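Local atomic coordinates of aromatic-L-amino-acid decarboxylase (Catharanthus roseus, PDB entry 6EEW), a protein that catalyses the decarboxylation of L-tryptophan to tryptamine and of 5-hydroxy-L-tryptophan to serotonin, using pyridoxal 5'-phosphate as cofactor. Residues L135-M140 and K358-K363; D447-T452 and Q490-D495. All coordinates share one frame; numbering follows the deposited sequence.

Contact 1: residues L135-M140 and K358-K363; sequences LEMIVM and KVVDFK
Phe-362 lies with one ring face against the side chain of Glu-136, the tightly packed part of the contact. CG of Glu-136 sits 3.7 Å from CE2 of Phe-362, and the carboxylate stacks on the ring with the two planes 22° apart, OE2 lying 3.9 Å above the Phe-362 ring plane, over its centre. Anti to the backbone N (chi1 -177°), CG comes up beside CE2 and CZ, and the extended chain beyond carries the carboxylate over the ring. On the opposite face CG2 of Val-360 stands over the ring centre, 3.6 Å above its plane. A salt bridge from OE1 to Arg-371 and a hydrogen bond from Ile-163 N to OE2 satisfy the buried carboxylate. An alanine in place of Glu-136 would probably leave Arg-371 and Ile-163 N without these partners and the Phe-362 ring face without the stacked carboxylate. Toward Lys-358 the packing loosens: Met-137 bends at chi3, its CE 3.6 Å from O of Lys-358, and the exposed lysine side chain leads away, while Arg-60 and Pro-56 of the second subunit pack on Met-137 and Val-359. The loop 358-363 follows the helix carrying the L-tryptophan-binding Tyr-348 and packs on helix 130-146 in the fold-type I architecture of pyridoxal-phosphate enzymes.

Contact 2: residues D447-T452 and Q490-D495; sequences DMLNST and QKLTDD
Leu-492 carries the apolar part of this contact, reaching from helix 479-496 to the backbone and side chains of helix 438-451. Its CD1 comes 3.4 Å from CD2 of Leu-449, tighter than usual van der Waals contact, and the two side chains cross one another. The same methyl group lies 3.8 Å from the backbone C of Met-448 and 3.6 Å from N of Leu-449, resting directly on the helix backbone. OG1 of Thr-452 lies 4.0 Å from CD1 of Leu-492, a van der Waals approach. CD2, the other branch of Leu-492, meets CE of Met-448 at 3.9 Å; these side chains slide past each other in opposite directions. The bend at chi3 (64°) turns CE of Met-448 back from an otherwise extended chain.

The hydrogen bonds and the salt bridge near the contact lie within one segment or run to residues outside both. O of Asp-447 accepts from both N and OG of Ser-451, the hydroxyl 2.7 Å away and above the carbonyl plane. Away from the interface, Asp-494 forms a salt bridge with Arg-413.

The short helical segments run at 128° to each other, with axes 10.2 Å apart at closest approach. Leu-445 and Leu-488 extend the apolar surroundings along the two helices. Cohesion between these segments therefore rests on van der Waals contact, and depends on the fit of Leu-492 rather than on a directional bond.

Contact 1 and contact 2 lie on opposite sides of the chain's centre, their own centres 50 Å apart and their nearest atoms about 34 Å apart. They share no helix or strand and follow in series: 135-140 pairs with 358-363 before 447-452 pairs with 490-495. Contact 1 belongs to the conserved decarboxylase domain, beside strand 160-164 of the seven-stranded mixed sheet and within reach of the second subunit. Contact 2 joins the two helices that flank strands 459-462 and 465-471 in the chain, near the C-terminus. One therefore connects distant sequence near the dimer interface, whereas the other closes a local C-terminal unit away from the annotated sites.

Contact 1: residues L135-M140 and K358-K363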
# COMPACT_ATOMS: atom_id res chain seq x y z
N LEU A 135 -14.09 -0.06 -12.98
CA LEU A 135 -12.96 -0.25 -13.88
C LEU A 135 -11.99 -1.26 -13.31
O LEU A 135 -11.34 -1.98 -14.07
CB LEU A 135 -12.25 1.08 -14.14
CG LEU A 135 -11.06 0.96 -15.11
CD1 LEU A 135 -11.52 0.60 -16.54
CD2 LEU A 135 -10.21 2.22 -15.15
N GLU A 136 -11.85 -1.33 -11.98
CA GLU A 136 -10.96 -2.35 -11.44
C GLU A 136 -11.47 -3.75 -11.72
O GLU A 136 -10.71 -4.64 -12.12
CB GLU A 136 -10.76 -2.14 -9.94
CG GLU A 136 -9.78 -3.12 -9.31
CD GLU A 136 -9.09 -2.55 -8.08
OE1 GLU A 136 -9.07 -1.30 -7.94
OE2 GLU A 136 -8.54 -3.34 -7.28
N MET A 137 -12.77 -3.97 -11.51
CA MET A 137 -13.34 -5.27 -11.85
C MET A 137 -13.10 -5.60 -13.33
O MET A 137 -12.66 -6.72 -13.67
CB MET A 137 -14.82 -5.28 -11.52
CG MET A 137 -15.15 -5.03 -10.08
SD MET A 137 -16.92 -4.80 -9.82
CE MET A 137 -17.55 -6.44 -10.23
N ILE A 138 -13.38 -4.65 -14.21
CA ILE A 138 -13.23 -4.90 -15.65
C ILE A 138 -11.77 -5.22 -15.98
O ILE A 138 -11.49 -6.15 -16.75
CB ILE A 138 -13.73 -3.70 -16.46
CG1 ILE A 138 -15.23 -3.50 -16.28
CG2 ILE A 138 -13.46 -3.92 -17.91
CD1 ILE A 138 -15.71 -2.15 -16.80
N VAL A 139 -10.83 -4.45 -15.44
CA VAL A 139 -9.42 -4.67 -15.76
C VAL A 139 -8.96 -6.03 -15.24
O VAL A 139 -8.16 -6.72 -15.89
CB VAL A 139 -8.54 -3.54 -15.20
CG1 VAL A 139 -7.09 -4.03 -14.97
CG2 VAL A 139 -8.58 -2.33 -16.12
N MET A 140 -9.44 -6.43 -14.07
CA MET A 140 -9.04 -7.73 -13.56
C MET A 140 -9.58 -8.86 -14.43
O MET A 140 -8.90 -9.86 -14.65
CB MET A 140 -9.49 -7.90 -12.10
CG MET A 140 -8.65 -7.08 -11.13
SD MET A 140 -6.92 -7.58 -11.08
CE MET A 140 -6.98 -9.07 -10.11
N LYS A 358 -24.01 -6.75 -8.20
CA LYS A 358 -23.10 -6.84 -9.33
C LYS A 358 -21.86 -5.98 -9.12
O LYS A 358 -21.09 -5.77 -10.07
CB LYS A 358 -23.82 -6.44 -10.62
CG LYS A 358 -24.63 -5.16 -10.50
CD LYS A 358 -25.11 -4.65 -11.85
CE LYS A 358 -26.51 -5.14 -12.19
NZ LYS A 358 -26.99 -4.52 -13.47
N VAL A 359 -21.64 -5.50 -7.90
CA VAL A 359 -20.65 -4.47 -7.62
C VAL A 359 -20.11 -4.72 -6.21
O VAL A 359 -20.83 -5.17 -5.32
CB VAL A 359 -21.28 -3.07 -7.77
CG1 VAL A 359 -20.83 -2.16 -6.67
CG2 VAL A 359 -20.98 -2.48 -9.16
N VAL A 360 -18.83 -4.39 -6.01
CA VAL A 360 -18.15 -4.72 -4.77
C VAL A 360 -17.70 -3.44 -4.05
O VAL A 360 -17.70 -2.35 -4.61
CB VAL A 360 -16.94 -5.64 -5.02
CG1 VAL A 360 -17.35 -6.82 -5.89
CG2 VAL A 360 -15.80 -4.88 -5.67
N ASP A 361 -17.36 -3.60 -2.77
CA ASP A 361 -16.65 -2.60 -1.99
C ASP A 361 -15.27 -3.18 -1.71
O ASP A 361 -15.13 -4.14 -0.95
CB ASP A 361 -17.36 -2.25 -0.68
CG ASP A 361 -18.74 -1.64 -0.90
OD1 ASP A 361 -18.92 -0.85 -1.85
OD2 ASP A 361 -19.64 -1.93 -0.07
N PHE A 362 -14.24 -2.63 -2.37
CA PHE A 362 -12.94 -3.29 -2.31
C PHE A 362 -12.29 -3.19 -0.94
O PHE A 362 -11.31 -3.89 -0.69
CB PHE A 362 -12.00 -2.75 -3.39
CG PHE A 362 -12.10 -3.49 -4.71
CD1 PHE A 362 -11.67 -4.82 -4.81
CD2 PHE A 362 -12.62 -2.88 -5.85
CE1 PHE A 362 -11.76 -5.52 -6.01
CE2 PHE A 362 -12.70 -3.57 -7.08
CZ PHE A 362 -12.28 -4.89 -7.16
N LYS A 363 -12.80 -2.34 -0.05
CA LYS A 363 -12.29 -2.36 1.32
C LYS A 363 -12.35 -3.76 1.91
O LYS A 363 -11.49 -4.14 2.71
CB LYS A 363 -13.08 -1.38 2.19
CG LYS A 363 -14.52 -1.78 2.47
CD LYS A 363 -15.20 -0.70 3.33
CE LYS A 363 -16.66 -1.00 3.62
NZ LYS A 363 -16.80 -2.26 4.37

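Contact 2: residues D447-T452 and Q490-D495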
# COMPACT_ATOMS: atom_id res chain seq x y z
N ASP A 447 32.19 -7.67 -7.40
CA ASP A 447 32.54 -6.39 -6.80
C ASP A 447 33.17 -5.46 -7.83
O ASP A 447 32.83 -4.28 -7.88
CB ASP A 447 33.47 -6.60 -5.60
CG ASP A 447 33.42 -5.44 -4.61
OD1 ASP A 447 33.73 -4.29 -5.01
OD2 ASP A 447 33.03 -5.65 -3.44
N MET A 448 34.10 -5.97 -8.64
CA MET A 448 34.68 -5.14 -9.69
C MET A 448 33.60 -4.59 -10.62
O MET A 448 33.56 -3.39 -10.93
CB MET A 448 35.71 -5.95 -10.48
CG MET A 448 36.86 -6.49 -9.64
SD MET A 448 37.94 -7.58 -10.58
CE MET A 448 38.59 -6.46 -11.82
N LEU A 449 32.69 -5.47 -11.06
CA LEU A 449 31.63 -5.04 -11.96
C LEU A 449 30.86 -3.87 -11.36
O LEU A 449 30.73 -2.81 -11.98
CB LEU A 449 30.68 -6.20 -12.24
CG LEU A 449 31.22 -7.29 -13.16
CD1 LEU A 449 30.34 -8.52 -13.08
CD2 LEU A 449 31.30 -6.79 -14.59
N ASN A 450 30.39 -4.04 -10.12
CA ASN A 450 29.55 -3.01 -9.52
C ASN A 450 30.35 -1.74 -9.24
O ASN A 450 29.83 -0.63 -9.39
CB ASN A 450 28.90 -3.55 -8.25
CG ASN A 450 27.80 -4.56 -8.55
OD1 ASN A 450 27.14 -4.49 -9.59
ND2 ASN A 450 27.60 -5.50 -7.65
N SER A 451 31.62 -1.89 -8.85
CA SER A 451 32.47 -0.74 -8.62
C SER A 451 32.68 0.08 -9.88
O SER A 451 32.98 1.28 -9.79
CB SER A 451 33.83 -1.21 -8.08
OG SER A 451 33.66 -1.93 -6.88
N THR A 452 32.52 -0.53 -11.05
CA THR A 452 32.60 0.23 -12.30
C THR A 452 31.69 1.44 -12.31
O THR A 452 32.02 2.46 -12.93
CB THR A 452 32.25 -0.66 -13.48
OG1 THR A 452 33.21 -1.71 -13.60
CG2 THR A 452 32.22 0.16 -14.77
N GLN A 490 33.87 -9.75 -19.50
CA GLN A 490 35.05 -10.44 -20.02
C GLN A 490 36.32 -9.66 -19.72
O GLN A 490 37.35 -10.26 -19.37
CB GLN A 490 34.90 -10.70 -21.52
CG GLN A 490 34.06 -11.92 -21.86
CD GLN A 490 34.07 -12.25 -23.34
OE1 GLN A 490 33.84 -11.38 -24.19
NE2 GLN A 490 34.37 -13.50 -23.66
N LYS A 491 36.29 -8.34 -19.87
CA LYS A 491 37.48 -7.54 -19.57
C LYS A 491 37.88 -7.69 -18.11
O LYS A 491 39.06 -7.88 -17.79
CB LYS A 491 37.27 -6.07 -19.91
CG LYS A 491 38.50 -5.21 -19.58
CD LYS A 491 38.32 -3.74 -19.89
CE LYS A 491 37.33 -3.07 -18.95
NZ LYS A 491 37.29 -1.58 -19.14
N LEU A 492 36.91 -7.58 -17.21
CA LEU A 492 37.23 -7.69 -15.79
C LEU A 492 37.68 -9.09 -15.42
O LEU A 492 38.49 -9.26 -14.50
CB LEU A 492 36.02 -7.27 -14.95
CG LEU A 492 35.61 -5.80 -15.13
CD1 LEU A 492 34.44 -5.43 -14.24
CD2 LEU A 492 36.80 -4.90 -14.88
N THR A 493 37.19 -10.11 -16.12
CA THR A 493 37.68 -11.46 -15.88
C THR A 493 39.12 -11.60 -16.35
O THR A 493 39.95 -12.19 -15.64
CB THR A 493 36.79 -12.48 -16.58
OG1 THR A 493 35.45 -12.38 -16.07
CG2 THR A 493 37.31 -13.89 -16.36
N ASP A 494 39.45 -11.03 -17.51
CA ASP A 494 40.84 -11.04 -17.96
C ASP A 494 41.75 -10.36 -16.95
O ASP A 494 42.76 -10.92 -16.52
CB ASP A 494 40.96 -10.37 -19.33
CG ASP A 494 40.24 -11.14 -20.43
OD1 ASP A 494 39.98 -12.35 -20.25
OD2 ASP A 494 39.94 -10.53 -21.48
N ASP A 495 41.38 -9.14 -16.54
CA ASP A 495 42.15 -8.43 -15.52
C ASP A 495 42.28 -9.27 -14.25
O ASP A 495 43.32 -9.23 -13.58
CB ASP A 495 41.50 -7.09 -15.19
CG ASP A 495 41.72 -6.04 -16.27
OD1 ASP A 495 42.46 -6.33 -17.24
OD2 ASP A 495 41.16 -4.94 -16.14